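Local coordinates for protein 2,3-dihydroxybenzoate-AMP ligase (Mycobacterium smegmatis, PDB 5KEI) that belongs to the ANL superfamily of AMP-binding enzymes, whose large N-terminal domain is followed by a smaller, mobile C-terminal domain, at residues A[501-506]-A[531-536]; A[308-313]-A[342-347]; A[45-50]-A[229-234]; A[64-69]-A[103-108]. All coordinates share one frame; numbering follows the deposited sequence.

Contact 1. Residues A[501-506]-A[531-536]; sequences AVVVFN and DALVPM
Strands 501-505 and 532-535 run parallel and share a regular set of backbone hydrogen bonds. Ala501 N gives to Ala532 O, and Ala501 O takes Val534 N at 2.8 Å in the carbonyl plane, the straightest bond of the set at 168°. Val503 repeats the pattern two residues on, giving its N-H to Val534 O and taking Met536 N. In these last two bonds the donor stands above the carbonyl plane. CA-H...O contacts fill the gaps, as from Val502 CA to Val534 O at 3.1 Å.

The tight part lies on the face of Ala501, Val503 and Leu533. Leu533 has CG anti to its backbone N (chi1 167°), and Leu533 CD1 meets Val503 CG2 at 3.6 Å. Its other branch, CD2, touches Phe505 CZ tip to tip at the ring edge. Val503 CG1 covers one face of this ring, 3.8 Å above the plane and over its centre. At the exposed margin of the same face Pro535 lies alongside Phe505, its CG 3.6 Å from Phe505 CE2 in the ring plane. On the other sheet face, the Met536 chain bends at chi3 (64°), and Met536 SD lies 3.5 Å from Val502 CG1.

The loose side is at Val534. It is partly exposed, and its side chain stays farther from 501-506 than those of Leu533, Pro535 and Met536.

Leu533 also packs on Leu512 and Leu515 of helix 512-521, which links the two strands as a beta-alpha-beta unit. Strand 498-505 is central in a three-stranded sheet, between strand 482-492 and the edge strand 532-535.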
loop_
_atom_site.group_PDB
_atom_site.type_symbol
_atom_site.label_atom_id
_atom_site.label_comp_id
_atom_site.label_asym_id
_atom_site.label_seq_id
_atom_site.Cartn_x
_atom_site.Cartn_y
_atom_site.Cartn_z
ATOM N N ALA A 501 -26.346 -15.775 4.131
ATOM C CA ALA A 501 -24.921 -16.035 3.935
ATOM C C ALA A 501 -24.726 -17.309 3.133
ATOM O O ALA A 501 -24.888 -18.421 3.637
ATOM C CB ALA A 501 -24.181 -16.125 5.267
ATOM N N VAL A 502 -24.403 -17.116 1.866
ATOM C CA VAL A 502 -24.040 -18.196 0.980
ATOM C C VAL A 502 -22.523 -18.398 1.048
ATOM O O VAL A 502 -21.747 -17.534 0.650
ATOM C CB VAL A 502 -24.494 -17.904 -0.465
ATOM C CG1 VAL A 502 -24.333 -19.142 -1.315
ATOM C CG2 VAL A 502 -25.932 -17.448 -0.464
ATOM N N VAL A 503 -22.109 -19.552 1.551
ATOM C CA VAL A 503 -20.719 -19.780 1.892
ATOM C C VAL A 503 -20.112 -20.991 1.165
ATOM O O VAL A 503 -20.761 -22.028 1.034
ATOM C CB VAL A 503 -20.586 -19.983 3.424
ATOM C CG1 VAL A 503 -19.178 -20.490 3.812
ATOM C CG2 VAL A 503 -20.949 -18.706 4.159
ATOM N N VAL A 504 -18.873 -20.852 0.694
ATOM C CA VAL A 504 -18.081 -22.007 0.272
ATOM C C VAL A 504 -17.156 -22.420 1.407
ATOM O O VAL A 504 -16.243 -21.675 1.766
ATOM C CB VAL A 504 -17.247 -21.713 -0.974
ATOM C CG1 VAL A 504 -16.341 -22.907 -1.314
ATOM C CG2 VAL A 504 -18.151 -21.357 -2.130
ATOM N N PHE A 505 -17.395 -23.601 1.972
ATOM C CA PHE A 505 -16.627 -24.057 3.126
ATOM C C PHE A 505 -15.309 -24.688 2.745
ATOM O O PHE A 505 -15.152 -25.254 1.656
ATOM C CB PHE A 505 -17.416 -25.067 3.954
ATOM C CG PHE A 505 -18.493 -24.458 4.794
ATOM C CD1 PHE A 505 -18.172 -23.702 5.904
ATOM C CD2 PHE A 505 -19.833 -24.670 4.490
ATOM C CE1 PHE A 505 -19.166 -23.152 6.692
ATOM C CE2 PHE A 505 -20.831 -24.124 5.270
ATOM C CZ PHE A 505 -20.494 -23.364 6.375
ATOM N N ASN A 506 -14.366 -24.609 3.674
ATOM C CA ASN A 506 -13.052 -25.203 3.484
ATOM C C ASN A 506 -13.038 -26.688 3.834
ATOM O O ASN A 506 -12.996 -27.552 2.955
ATOM C CB ASN A 506 -12.029 -24.471 4.330
ATOM C CG ASN A 506 -10.796 -24.153 3.567
ATOM O OD1 ASN A 506 -10.453 -24.838 2.602
ATOM N ND2 ASN A 506 -10.106 -23.113 3.984
ATOM N N ASP A 531 -29.306 -14.245 8.765
ATOM C CA ASP A 531 -30.464 -14.983 9.251
ATOM C C ASP A 531 -30.403 -16.455 8.818
ATOM O O ASP A 531 -30.992 -17.337 9.463
ATOM C CB ASP A 531 -31.767 -14.346 8.748
ATOM C CG ASP A 531 -31.858 -12.862 9.061
ATOM O OD1 ASP A 531 -32.147 -12.506 10.230
ATOM O OD2 ASP A 531 -31.645 -12.049 8.126
ATOM N N ALA A 532 -29.695 -16.722 7.723
ATOM C CA ALA A 532 -29.619 -18.084 7.192
ATOM C C ALA A 532 -28.259 -18.363 6.582
ATOM O O ALA A 532 -27.578 -17.458 6.110
ATOM C CB ALA A 532 -30.715 -18.315 6.170
ATOM N N LEU A 533 -27.864 -19.627 6.599
ATOM C CA LEU A 533 -26.572 -20.030 6.063
ATOM C C LEU A 533 -26.771 -21.088 4.984
ATOM O O LEU A 533 -27.456 -22.082 5.215
ATOM C CB LEU A 533 -25.686 -20.556 7.185
ATOM C CG LEU A 533 -24.428 -21.301 6.764
ATOM C CD1 LEU A 533 -23.390 -20.324 6.228
ATOM C CD2 LEU A 533 -23.897 -22.078 7.944
ATOM N N VAL A 534 -26.202 -20.878 3.800
ATOM C CA VAL A 534 -26.385 -21.838 2.704
ATOM C C VAL A 534 -25.056 -22.160 2.021
ATOM O O VAL A 534 -24.421 -21.279 1.442
ATOM C CB VAL A 534 -27.401 -21.317 1.658
ATOM C CG1 VAL A 534 -27.301 -22.103 0.375
ATOM C CG2 VAL A 534 -28.822 -21.378 2.206
ATOM N N PRO A 535 -24.610 -23.426 2.119
ATOM C CA PRO A 535 -23.362 -23.867 1.483
ATOM C C PRO A 535 -23.490 -24.127 -0.019
ATOM O O PRO A 535 -24.493 -24.653 -0.494
ATOM C CB PRO A 535 -23.023 -25.166 2.231
ATOM C CG PRO A 535 -23.838 -25.114 3.488
ATOM C CD PRO A 535 -25.097 -24.413 3.094
ATOM N N MET A 536 -22.462 -23.743 -0.762
ATOM C CA MET A 536 -22.393 -24.024 -2.188
ATOM C C MET A 536 -20.982 -24.500 -2.492
ATOM O O MET A 536 -20.045 -24.107 -1.803
ATOM C CB MET A 536 -22.753 -22.786 -3.024
ATOM C CG MET A 536 -24.244 -22.431 -3.061
ATOM S SD MET A 536 -24.582 -21.093 -4.241
ATOM C CE MET A 536 -24.134 -21.853 -5.804
#

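Contact 2. Residues A[308-313]-A[342-347]; sequences LWAQAC and RGALTP
The flat groups stand at the margins of this contact. The Arg342 guanidinium is met at its edge by Pro347 O, within the same segment. Pro347 O lies in the guanidinium plane and takes Arg342 NE at 2.9 Å on a lone pair. A weak bond from NH2 joins it. NH1 forms a salt bridge with Glu373. The Trp309 indole leads away from 342-347 toward Ala287, Thr299 and Leu301, and its NE1 gives to Pro282 O. Trp309 CB meets the other segment instead, 4.0 Å from Leu345 CD1.

Leu345 carries the contact. Its CG is anti to the carbonyl carbon (chi1 -73°), which brings both methyls to the end of helix 303-310. Leu345 CG lies 3.7 Å from Ala310 CA. Leu345 CD2 sits 3.8 Å from Trp309 O and 4.2 Å from Cys313 SG. Ala344 CB faces Ala310 CB at 4.1 Å, where the backbones come closest. Cys313 points toward the other segment, and its CB rests against Ala344 O.

No hydrogen bond crosses between the segments. The ends of helices 303-310 and 335-344 meet by apolar contact, with small alanines letting the backbones approach. Leu345 also reaches Leu326 of strand 325-328, so it joins both helix ends to the sheet. Arg342 pairs with Pro347 and Glu373, and Trp309 with Pro282, none across the contact, which leaves van der Waals contact to hold the segments together.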
loop_
_atom_site.group_PDB
_atom_site.type_symbol
_atom_site.label_atom_id
_atom_site.label_comp_id
_atom_site.label_asym_id
_atom_site.label_seq_id
_atom_site.Cartn_x
_atom_site.Cartn_y
_atom_site.Cartn_z
ATOM N N LEU A 308 -5.606 21.937 6.783
ATOM C CA LEU A 308 -5.113 22.479 8.042
ATOM C C LEU A 308 -3.908 23.410 7.828
ATOM O O LEU A 308 -3.884 24.497 8.389
ATOM C CB LEU A 308 -4.765 21.335 9.008
ATOM C CG LEU A 308 -4.283 21.725 10.408
ATOM C CD1 LEU A 308 -5.386 22.396 11.192
ATOM C CD2 LEU A 308 -3.704 20.527 11.179
ATOM N N TRP A 309 -2.929 23.011 7.007
ATOM C CA TRP A 309 -1.768 23.869 6.715
ATOM C C TRP A 309 -2.156 25.176 6.067
ATOM O O TRP A 309 -1.559 26.208 6.343
ATOM C CB TRP A 309 -0.772 23.202 5.765
ATOM C CG TRP A 309 0.082 22.126 6.325
ATOM C CD1 TRP A 309 -0.138 21.399 7.454
ATOM C CD2 TRP A 309 1.304 21.639 5.760
ATOM N NE1 TRP A 309 0.873 20.492 7.630
ATOM C CE2 TRP A 309 1.771 20.616 6.603
ATOM C CE3 TRP A 309 2.046 21.973 4.620
ATOM C CZ2 TRP A 309 2.950 19.913 6.343
ATOM C CZ3 TRP A 309 3.213 21.290 4.370
ATOM C CH2 TRP A 309 3.659 20.267 5.229
ATOM N N ALA A 310 -3.108 25.101 5.144
ATOM C CA ALA A 310 -3.565 26.261 4.386
ATOM C C ALA A 310 -4.173 27.322 5.311
ATOM O O ALA A 310 -3.833 28.500 5.235
ATOM C CB ALA A 310 -4.576 25.828 3.325
ATOM N N GLN A 311 -5.060 26.897 6.202
ATOM C CA GLN A 311 -5.670 27.828 7.131
ATOM C C GLN A 311 -4.746 28.086 8.315
ATOM O O GLN A 311 -5.184 28.529 9.369
ATOM C CB GLN A 311 -7.037 27.308 7.594
ATOM C CG GLN A 311 -6.995 26.040 8.397
ATOM C CD GLN A 311 -8.368 25.433 8.606
ATOM O OE1 GLN A 311 -9.266 25.591 7.774
ATOM N NE2 GLN A 311 -8.538 24.731 9.725
ATOM N N ALA A 312 -3.460 27.806 8.131
ATOM C CA ALA A 312 -2.443 28.131 9.130
ATOM C C ALA A 312 -1.652 29.317 8.639
ATOM O O ALA A 312 -1.000 30.004 9.416
ATOM C CB ALA A 312 -1.524 26.951 9.389
ATOM N N CYS A 313 -1.721 29.544 7.333
ATOM C CA CYS A 313 -1.076 30.689 6.701
ATOM C C CYS A 313 -2.029 31.885 6.649
ATOM O O CYS A 313 -3.141 31.786 6.121
ATOM C CB CYS A 313 -0.602 30.323 5.289
ATOM S SG CYS A 313 0.947 29.407 5.232
ATOM N N ARG A 342 -4.369 25.964 -3.111
ATOM C CA ARG A 342 -3.469 26.665 -4.021
ATOM C C ARG A 342 -3.769 28.158 -4.120
ATOM O O ARG A 342 -3.408 28.815 -5.084
ATOM C CB ARG A 342 -3.453 26.000 -5.406
ATOM C CG ARG A 342 -4.747 25.819 -6.098
ATOM C CD ARG A 342 -4.525 24.955 -7.339
ATOM N NE ARG A 342 -3.515 25.517 -8.240
ATOM C CZ ARG A 342 -3.704 26.582 -9.026
ATOM N NH1 ARG A 342 -4.867 27.240 -9.026
ATOM N NH2 ARG A 342 -2.717 27.002 -9.805
ATOM N N GLY A 343 -4.410 28.695 -3.095
ATOM C CA GLY A 343 -4.496 30.134 -2.947
ATOM C C GLY A 343 -3.725 30.540 -1.705
ATOM O O GLY A 343 -3.264 31.670 -1.580
ATOM N N ALA A 344 -3.569 29.590 -0.788
ATOM C CA ALA A 344 -2.971 29.864 0.510
ATOM C C ALA A 344 -1.618 29.178 0.704
ATOM O O ALA A 344 -0.832 29.602 1.551
ATOM C CB ALA A 344 -3.930 29.452 1.611
ATOM N N LEU A 345 -1.341 28.126 -0.065
ATOM C CA LEU A 345 -0.099 27.359 0.118
ATOM C C LEU A 345 0.855 27.416 -1.070
ATOM O O LEU A 345 2.013 27.791 -0.918
ATOM C CB LEU A 345 -0.408 25.889 0.420
ATOM C CG LEU A 345 -0.960 25.519 1.795
ATOM C CD1 LEU A 345 -1.066 23.995 1.904
ATOM C CD2 LEU A 345 -0.071 26.083 2.895
ATOM N N THR A 346 0.367 27.008 -2.236
ATOM C CA THR A 346 1.165 26.933 -3.456
ATOM C C THR A 346 0.253 26.562 -4.630
ATOM O O THR A 346 -0.591 25.667 -4.505
ATOM C CB THR A 346 2.335 25.891 -3.360
ATOM O OG1 THR A 346 2.971 25.770 -4.638
ATOM C CG2 THR A 346 1.831 24.504 -2.926
ATOM N N PRO A 347 0.420 27.248 -5.777
ATOM C CA PRO A 347 -0.353 26.875 -6.966
ATOM C C PRO A 347 0.071 25.498 -7.462
ATOM O O PRO A 347 -0.653 24.871 -8.241
ATOM C CB PRO A 347 0.004 27.968 -7.980
ATOM C CG PRO A 347 1.331 28.469 -7.544
ATOM C CD PRO A 347 1.356 28.355 -6.047
#

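Contact 3. Residues A[45-50]-A[229-234]; sequences QLLDSV and DYVYNA
Gln45 opens the contact with its backbone: Gln45 O lies 4.0 Å from Val231 CG2, while its side chain leads away. Leu46 points away from helix 227-240 and packs on Pro202. Its carbonyl starts a type I beta turn that ends at Ser49. Leu46 O is gripped twice there, by Ser49 N and by Ser49 OG, the latter at 2.7 Å in the carbonyl plane. This double hold fixes the turn that leads into helix 49-57.

Leu47 does most of the touching. Its CG is anti to the backbone N (chi1 -173°), which brings the branch point to the helix, and chi2 (42°) spreads the methyls. Leu47 CD1 meets Val231 CG2 at 3.8 Å, the two side chains sliding past each other in opposite directions. Leu47 CD2 lies 3.9 Å from Tyr230 CD2, at the ring edge and near its plane. Leu47 and Tyr230 run side by side, pointing the same way. The phenol of Tyr230 bonds to Asn258, away from this contact.

Asp48 turns away and forms a salt bridge with Arg117. Val50 points toward the helix, and Val50 CG2 comes within 4.1 Å of Val231 CG2. Gln45 O, Leu47 and Val50 thus all meet this one methyl.

Leu47 N gives a hydrogen bond to His227 ND1 at the start of the helix, and Leu47 and Tyr230 both pack on Leu209 of strand 207-212. This is an apolar join in the large N-terminal part of this ANL-type fold, setting the turn before helix 49-57 against a helix that follows edge strand 222-226 of the seven-stranded sheet.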
loop_
_atom_site.group_PDB
_atom_site.type_symbol
_atom_site.label_atom_id
_atom_site.label_comp_id
_atom_site.label_asym_id
_atom_site.label_seq_id
_atom_site.Cartn_x
_atom_site.Cartn_y
_atom_site.Cartn_z
ATOM N N GLN A 45 17.228 -4.026 -12.774
ATOM C CA GLN A 45 18.068 -3.712 -11.629
ATOM C C GLN A 45 17.313 -3.847 -10.292
ATOM O O GLN A 45 16.108 -3.534 -10.186
ATOM C CB GLN A 45 18.649 -2.309 -11.774
ATOM C CG GLN A 45 19.501 -2.105 -13.040
ATOM C CD GLN A 45 20.758 -2.970 -13.056
ATOM O OE1 GLN A 45 21.508 -3.020 -12.074
ATOM N NE2 GLN A 45 20.994 -3.655 -14.176
ATOM N N LEU A 46 18.031 -4.328 -9.281
ATOM C CA LEU A 46 17.451 -4.611 -7.977
ATOM C C LEU A 46 17.115 -3.319 -7.269
ATOM O O LEU A 46 17.780 -2.313 -7.502
ATOM C CB LEU A 46 18.411 -5.436 -7.115
ATOM C CG LEU A 46 18.715 -6.901 -7.485
ATOM C CD1 LEU A 46 19.514 -7.523 -6.362
ATOM C CD2 LEU A 46 17.468 -7.728 -7.769
ATOM N N LEU A 47 16.123 -3.361 -6.378
ATOM C CA LEU A 47 15.685 -2.170 -5.667
ATOM C C LEU A 47 16.845 -1.447 -4.979
ATOM O O LEU A 47 16.923 -0.219 -5.040
ATOM C CB LEU A 47 14.596 -2.514 -4.634
ATOM C CG LEU A 47 13.881 -1.372 -3.900
ATOM C CD1 LEU A 47 13.534 -0.214 -4.843
ATOM C CD2 LEU A 47 12.605 -1.877 -3.192
ATOM N N ASP A 48 17.747 -2.186 -4.329
ATOM C CA ASP A 48 18.801 -1.528 -3.553
ATOM C C ASP A 48 19.753 -0.753 -4.456
ATOM O O ASP A 48 20.549 0.036 -3.961
ATOM C CB ASP A 48 19.640 -2.514 -2.722
ATOM C CG ASP A 48 20.618 -3.351 -3.587
ATOM O OD1 ASP A 48 20.159 -4.216 -4.365
ATOM O OD2 ASP A 48 21.855 -3.102 -3.513
ATOM N N SER A 49 19.691 -0.995 -5.765
ATOM C CA SER A 49 20.617 -0.355 -6.700
ATOM C C SER A 49 20.271 1.110 -6.882
ATOM O O SER A 49 21.095 1.891 -7.387
ATOM C CB SER A 49 20.609 -1.047 -8.066
ATOM O OG SER A 49 19.465 -0.653 -8.807
ATOM N N VAL A 50 19.053 1.485 -6.487
ATOM C CA VAL A 50 18.675 2.885 -6.507
ATOM C C VAL A 50 19.655 3.674 -5.630
ATOM O O VAL A 50 20.114 4.737 -6.038
ATOM C CB VAL A 50 17.218 3.106 -6.039
ATOM C CG1 VAL A 50 16.905 4.613 -5.890
ATOM C CG2 VAL A 50 16.249 2.459 -7.010
ATOM N N ASP A 229 9.043 -3.488 -10.750
ATOM C CA ASP A 229 7.936 -2.564 -10.872
ATOM C C ASP A 229 8.070 -1.441 -9.858
ATOM O O ASP A 229 7.592 -0.333 -10.101
ATOM C CB ASP A 229 6.561 -3.237 -10.744
ATOM C CG ASP A 229 6.241 -3.723 -9.348
ATOM O OD1 ASP A 229 6.577 -4.857 -9.002
ATOM O OD2 ASP A 229 5.708 -2.913 -8.557
ATOM N N TYR A 230 8.775 -1.694 -8.759
ATOM C CA TYR A 230 8.895 -0.687 -7.708
ATOM C C TYR A 230 9.964 0.352 -8.091
ATOM O O TYR A 230 9.794 1.546 -7.832
ATOM C CB TYR A 230 9.181 -1.348 -6.338
ATOM C CG TYR A 230 8.554 -0.520 -5.232
ATOM C CD1 TYR A 230 7.176 -0.285 -5.287
ATOM C CD2 TYR A 230 9.242 -0.077 -4.107
ATOM C CE1 TYR A 230 6.510 0.424 -4.336
ATOM C CE2 TYR A 230 8.544 0.656 -3.091
ATOM C CZ TYR A 230 7.172 0.895 -3.236
ATOM O OH TYR A 230 6.401 1.589 -2.334
ATOM N N VAL A 231 11.032 -0.089 -8.749
ATOM C CA VAL A 231 12.021 0.857 -9.261
ATOM C C VAL A 231 11.375 1.699 -10.359
ATOM O O VAL A 231 11.498 2.928 -10.371
ATOM C CB VAL A 231 13.260 0.145 -9.792
ATOM C CG1 VAL A 231 14.220 1.143 -10.494
ATOM C CG2 VAL A 231 13.958 -0.586 -8.642
ATOM N N TYR A 232 10.649 1.042 -11.258
ATOM C CA TYR A 232 9.870 1.792 -12.240
ATOM C C TYR A 232 8.854 2.775 -11.619
ATOM O O TYR A 232 8.718 3.900 -12.095
ATOM C CB TYR A 232 9.135 0.841 -13.203
ATOM C CG TYR A 232 8.203 1.541 -14.193
ATOM C CD1 TYR A 232 8.665 2.569 -15.023
ATOM C CD2 TYR A 232 6.854 1.216 -14.257
ATOM C CE1 TYR A 232 7.807 3.234 -15.919
ATOM C CE2 TYR A 232 5.997 1.871 -15.135
ATOM C CZ TYR A 232 6.472 2.883 -15.962
ATOM O OH TYR A 232 5.612 3.525 -16.837
ATOM N N ASN A 233 8.203 2.384 -10.522
ATOM C CA ASN A 233 7.108 3.149 -9.924
ATOM C C ASN A 233 7.733 4.511 -9.435
ATOM O O ASN A 233 7.243 5.621 -9.670
ATOM C CB ASN A 233 6.495 2.392 -8.734
ATOM C CG ASN A 233 5.388 3.165 -8.092
ATOM O OD1 ASN A 233 5.624 3.908 -7.188
ATOM N ND2 ASN A 233 4.159 2.879 -8.471
ATOM N N ALA A 234 8.852 4.398 -8.733
ATOM C CA ALA A 234 9.620 5.555 -8.242
ATOM C C ALA A 234 10.218 6.423 -9.369
ATOM O O ALA A 234 10.101 7.650 -9.351
ATOM C CB ALA A 234 10.719 5.066 -7.302
#

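Contact 4. Residues A[64-69]-A[103-108]; sequences VIDADH and PNTAEF
Hydrogen bonds dominate, and Asp66 makes them. Its CG sits between the backbone N and the carbonyl carbon, the crowded position (chi1 59°), which points the carboxylate at residues 105-106. Asp66 OD2 takes Ala106 N at 2.7 Å through its anti lone pair, and the bond is fairly straight at 162°. Thr105 OG1 adds only a weak bond to Asp66 OD2, at 3.4 Å. OD1 serves its own segment. Asp66 OD1 accepts His69 N at 2.7 Å, nearly along its C-O axis, and Asp68 N from above the carboxylate plane. The carboxylate is thus held from both ends, which should fix its rotation.

Capping comes next. Thr105 OG1, anti to its backbone N, accepts Glu107 N at 3.0 Å just before helix 107-117. The nearby N-H groups at this helix start probably favour the charged form of Asp66. Glu107 turns its own carboxylate to Arg191 and Trp186.

Apolar contact is slight. Val64 CG2 meets Ala106 CB at 4.0 Å.

Backbone bonding closes the turn: Asp66 N gives to His69 O at 2.9 Å, where strand 62-65 turns back into the antiparallel strand 70-72. Asn104 bonds to Leu253, Ala255 and Thr279, beside strands of the same nine-stranded sheet. The loop after strand 97-101 is thus tied to that sheet. Asp66 forms an Asx turn and Asx motif in a beta hairpin, and its other oxygen takes Ala106 N in the turn that leads into helix 107-117, which follows strand 97-101 of the seven-stranded sheet.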
loop_
_atom_site.group_PDB
_atom_site.type_symbol
_atom_site.label_atom_id
_atom_site.label_comp_id
_atom_site.label_asym_id
_atom_site.label_seq_id
_atom_site.Cartn_x
_atom_site.Cartn_y
_atom_site.Cartn_z
ATOM N N VAL A 64 19.625 11.977 2.970
ATOM C CA VAL A 64 18.532 11.944 3.922
ATOM C C VAL A 64 18.822 12.897 5.087
ATOM O O VAL A 64 19.977 13.089 5.457
ATOM C CB VAL A 64 18.302 10.515 4.437
ATOM C CG1 VAL A 64 17.758 9.615 3.317
ATOM C CG2 VAL A 64 19.601 9.936 4.988
ATOM N N ILE A 65 17.781 13.529 5.631
ATOM C CA ILE A 65 17.926 14.435 6.777
ATOM C C ILE A 65 16.833 14.166 7.804
ATOM O O ILE A 65 15.702 13.876 7.429
ATOM C CB ILE A 65 17.841 15.937 6.376
ATOM C CG1 ILE A 65 18.720 16.260 5.169
ATOM C CG2 ILE A 65 18.227 16.825 7.534
ATOM C CD1 ILE A 65 18.845 17.752 4.908
ATOM N N ASP A 66 17.168 14.233 9.090
ATOM C CA ASP A 66 16.147 14.326 10.136
ATOM C C ASP A 66 16.639 15.322 11.173
ATOM O O ASP A 66 17.671 15.964 10.970
ATOM C CB ASP A 66 15.796 12.959 10.770
ATOM C CG ASP A 66 16.992 12.248 11.421
ATOM O OD1 ASP A 66 17.887 12.912 11.980
ATOM O OD2 ASP A 66 17.020 10.993 11.393
ATOM N N ALA A 67 15.898 15.442 12.269
ATOM C CA ALA A 67 16.144 16.453 13.291
ATOM C C ALA A 67 17.588 16.483 13.787
ATOM O O ALA A 67 18.171 17.556 13.980
ATOM C CB ALA A 67 15.199 16.231 14.463
ATOM N N ASP A 68 18.170 15.307 13.985
ATOM C CA ASP A 68 19.483 15.234 14.610
ATOM C C ASP A 68 20.609 14.735 13.701
ATOM O O ASP A 68 21.778 14.953 14.000
ATOM C CB ASP A 68 19.388 14.359 15.861
ATOM C CG ASP A 68 18.399 14.910 16.874
ATOM O OD1 ASP A 68 18.199 16.147 16.891
ATOM O OD2 ASP A 68 17.821 14.112 17.643
ATOM N N HIS A 69 20.260 14.089 12.592
ATOM C CA HIS A 69 21.260 13.528 11.684
ATOM C C HIS A 69 21.069 13.958 10.248
ATOM O O HIS A 69 20.001 14.428 9.864
ATOM C CB HIS A 69 21.226 12.005 11.736
ATOM C CG HIS A 69 21.242 11.454 13.121
ATOM N ND1 HIS A 69 22.399 11.346 13.865
ATOM C CD2 HIS A 69 20.243 10.984 13.907
ATOM C CE1 HIS A 69 22.113 10.829 15.047
ATOM N NE2 HIS A 69 20.811 10.601 15.098
ATOM N N PRO A 103 9.545 4.832 12.943
ATOM C CA PRO A 103 9.187 6.252 12.853
ATOM C C PRO A 103 9.893 6.949 11.688
ATOM O O PRO A 103 10.793 6.363 11.102
ATOM C CB PRO A 103 9.668 6.813 14.189
ATOM C CG PRO A 103 10.768 5.869 14.613
ATOM C CD PRO A 103 10.297 4.529 14.176
ATOM N N ASN A 104 9.486 8.177 11.364
ATOM C CA ASN A 104 10.138 8.969 10.313
ATOM C C ASN A 104 11.484 9.541 10.741
ATOM O O ASN A 104 11.576 10.657 11.240
ATOM C CB ASN A 104 9.231 10.105 9.856
ATOM C CG ASN A 104 8.141 9.626 8.941
ATOM O OD1 ASN A 104 7.890 8.412 8.823
ATOM N ND2 ASN A 104 7.489 10.567 8.270
ATOM N N THR A 105 12.516 8.745 10.491
ATOM C CA THR A 105 13.890 8.967 10.911
ATOM C C THR A 105 14.773 8.709 9.692
ATOM O O THR A 105 14.382 7.942 8.808
ATOM C CB THR A 105 14.281 8.001 12.103
ATOM O OG1 THR A 105 15.696 7.975 12.278
ATOM C CG2 THR A 105 13.800 6.529 11.858
ATOM N N ALA A 106 15.949 9.329 9.623
ATOM C CA ALA A 106 16.906 8.967 8.575
ATOM C C ALA A 106 17.182 7.473 8.638
ATOM O O ALA A 106 17.404 6.831 7.617
ATOM C CB ALA A 106 18.200 9.747 8.715
ATOM N N GLU A 107 17.131 6.920 9.845
ATOM C CA GLU A 107 17.395 5.506 10.071
ATOM C C GLU A 107 16.429 4.592 9.295
ATOM O O GLU A 107 16.725 3.412 9.064
ATOM C CB GLU A 107 17.334 5.206 11.572
ATOM C CG GLU A 107 18.056 3.943 11.991
ATOM C CD GLU A 107 19.543 3.952 11.648
ATOM O OE1 GLU A 107 20.148 5.047 11.568
ATOM O OE2 GLU A 107 20.110 2.856 11.454
ATOM N N PHE A 108 15.282 5.135 8.887
ATOM C CA PHE A 108 14.320 4.360 8.103
ATOM C C PHE A 108 14.975 3.930 6.786
ATOM O O PHE A 108 14.799 2.791 6.334
ATOM C CB PHE A 108 13.021 5.169 7.858
ATOM C CG PHE A 108 12.067 4.520 6.879
ATOM C CD1 PHE A 108 11.110 3.615 7.310
ATOM C CD2 PHE A 108 12.138 4.808 5.526
ATOM C CE1 PHE A 108 10.249 3.019 6.414
ATOM C CE2 PHE A 108 11.275 4.209 4.621
ATOM C CZ PHE A 108 10.326 3.321 5.063
#

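In the fold
Contacts 3, 4 and 2 belong to the large N-terminal part, and contact 1 to the C-terminal domain. Contact 4 falls within the long chain span bridged by contact 3; contact 2 follows, then contact 1. Contacts 3 and 4 are neighbours, their centres 22 Å apart, and helix 49-57 leads straight into strand 62-65. Contact 4 lies between the two large sheets. It shares the nine-stranded one with contact 2, at 26 Å between centres, and the seven-stranded one with contact 3. Contact 1 stands apart on its own three-stranded sheet, its centre 44 to 52 Å from theirs. None of the four touches another, and the division follows the two-domain fold.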